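Local coordinates for MaoC-like dehydratase (Rhodospirillum rubrum, PDB 3EXZ) that is a MaoC-like dehydratase that probably interconverts 3-hydroxyacyl and enoyl thioesters by removing or adding water, at the interface of chains A and B. Numbering follows the deposited sequence. Chains: chain A/B, MaoC-like dehydratase.

The interface of chains A and B. Residues chain A 34-36, 38; chain B 65, 69, 78-79.
A:Asp34 to A:Gln36 run as irregular loop past B:Met65 and B:Val69 on helix 57-72, while B:Gly78, at a positive phi of 94°, leads into B:Ile79 beside the glutamine amide. A:Asp34 turns CG anti to its own N (chi1 -154°), and this swing lays the carboxylate against B:Met65, its carbon CG lying 3.5 Å from the selenomethionine CG. B:Val69 works with both branches: CG1 lies alongside the A:Pro35 ring, 3.8 Å from CD, while CG2 meets A:Asp34 OD1 at 3.5 Å and A:Gln36 CD at 3.8 Å. Beyond CG the glutamine is extended (chi2 -165°) and carries its amide to the backbone of B:Ile79. As built, NE2 is 2.6 Å from B:Ile79 N and OE1 3.0 Å from B:Ile79 O, pairing donor with donor and acceptor with acceptor. The amide is probably modelled the wrong way round; flipped, it could both accept from that N-H and donate to that carbonyl. Within chain A, the A:Phe38 ring sits with one face against A:Gln36 CB. With an alanine at A:Gln36, the B:Ile79 backbone would probably lose its side-chain partner and B:Val69 CG2 part of its packing. The segment belongs to the hydratase motif, in which A:Asp34 is the likely catalytic aspartate, and the loop just before helix 37-40 packs on helix 57-72 of the other hot-dog subunit, part of a two-fold symmetric interface, repeated with the chains exchanged.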
loop_
_atom_site.group_PDB
_atom_site.type_symbol
_atom_site.label_atom_id
_atom_site.label_comp_id
_atom_site.label_asym_id
_atom_site.label_seq_id
_atom_site.Cartn_x
_atom_site.Cartn_y
_atom_site.Cartn_z
ATOM N N ASP A 34 -10.285 4.344 -3.876
ATOM C CA ASP A 34 -10.751 2.973 -4.054
ATOM C C ASP A 34 -12.276 3.017 -4.096
ATOM O O ASP A 34 -12.953 2.468 -3.214
ATOM C CB ASP A 34 -10.299 2.097 -2.880
ATOM C CG ASP A 34 -10.172 0.621 -3.232
ATOM O OD1 ASP A 34 -10.782 0.172 -4.225
ATOM O OD2 ASP A 34 -9.451 -0.096 -2.508
ATOM N N PRO A 35 -12.844 3.645 -5.141
ATOM C CA PRO A 35 -14.289 3.773 -5.282
ATOM C C PRO A 35 -15.048 2.522 -5.711
ATOM O O PRO A 35 -15.516 2.432 -6.840
ATOM C CB PRO A 35 -14.436 4.935 -6.254
ATOM C CG PRO A 35 -13.282 4.734 -7.197
ATOM C CD PRO A 35 -12.153 4.121 -6.354
ATOM N N GLN A 36 -15.155 1.574 -4.781
ATOM C CA GLN A 36 -15.862 0.333 -5.019
ATOM C C GLN A 36 -16.995 0.256 -4.011
ATOM O O GLN A 36 -16.839 0.653 -2.854
ATOM C CB GLN A 36 -14.929 -0.875 -4.833
ATOM C CG GLN A 36 -13.707 -0.834 -5.719
ATOM C CD GLN A 36 -12.972 -2.169 -5.804
ATOM O OE1 GLN A 36 -12.067 -2.458 -5.015
ATOM N NE2 GLN A 36 -13.381 -2.997 -6.752
ATOM N N PHE A 38 -18.318 -1.914 -1.999
ATOM C CA PHE A 38 -18.075 -2.409 -0.656
ATOM C C PHE A 38 -17.340 -1.475 0.301
ATOM O O PHE A 38 -17.325 -1.716 1.512
ATOM C CB PHE A 38 -17.415 -3.798 -0.687
ATOM C CG PHE A 38 -16.567 -4.056 -1.887
ATOM C CD1 PHE A 38 -17.089 -4.700 -3.002
ATOM C CD2 PHE A 38 -15.220 -3.731 -1.873
ATOM C CE1 PHE A 38 -16.275 -5.023 -4.082
ATOM C CE2 PHE A 38 -14.403 -4.048 -2.946
ATOM C CZ PHE A 38 -14.932 -4.697 -4.051
HETATM N N MSE B 65 -4.412 2.143 -7.127
HETATM C CA MSE B 65 -5.684 1.449 -6.937
HETATM C C MSE B 65 -6.818 2.189 -7.652
HETATM O O MSE B 65 -7.645 1.559 -8.308
HETATM C CB MSE B 65 -6.018 1.290 -5.452
HETATM C CG MSE B 65 -7.272 0.454 -5.229
HETATM SE SE MSE B 65 -7.113 -1.331 -6.004
HETATM C CE MSE B 65 -8.108 -1.121 -7.643
ATOM N N VAL B 69 -9.127 0.552 -10.409
ATOM C CA VAL B 69 -10.558 0.444 -10.228
ATOM C C VAL B 69 -11.353 1.118 -11.325
ATOM O O VAL B 69 -12.307 0.534 -11.850
ATOM C CB VAL B 69 -10.983 1.015 -8.837
ATOM C CG1 VAL B 69 -12.480 1.285 -8.802
ATOM C CG2 VAL B 69 -10.617 0.029 -7.738
ATOM N N GLY B 78 -15.460 -6.156 -9.105
ATOM C CA GLY B 78 -14.538 -5.393 -8.287
ATOM C C GLY B 78 -13.183 -6.014 -8.086
ATOM O O GLY B 78 -12.928 -7.123 -8.551
ATOM N N ILE B 79 -12.309 -5.312 -7.374
ATOM C CA ILE B 79 -10.967 -5.822 -7.136
ATOM C C ILE B 79 -10.819 -6.105 -5.653
ATOM O O ILE B 79 -10.875 -5.200 -4.824
ATOM C CB ILE B 79 -9.896 -4.813 -7.622
ATOM C CG1 ILE B 79 -10.077 -4.558 -9.132
ATOM C CG2 ILE B 79 -8.491 -5.363 -7.329
ATOM C CD1 ILE B 79 -9.276 -3.387 -9.661
#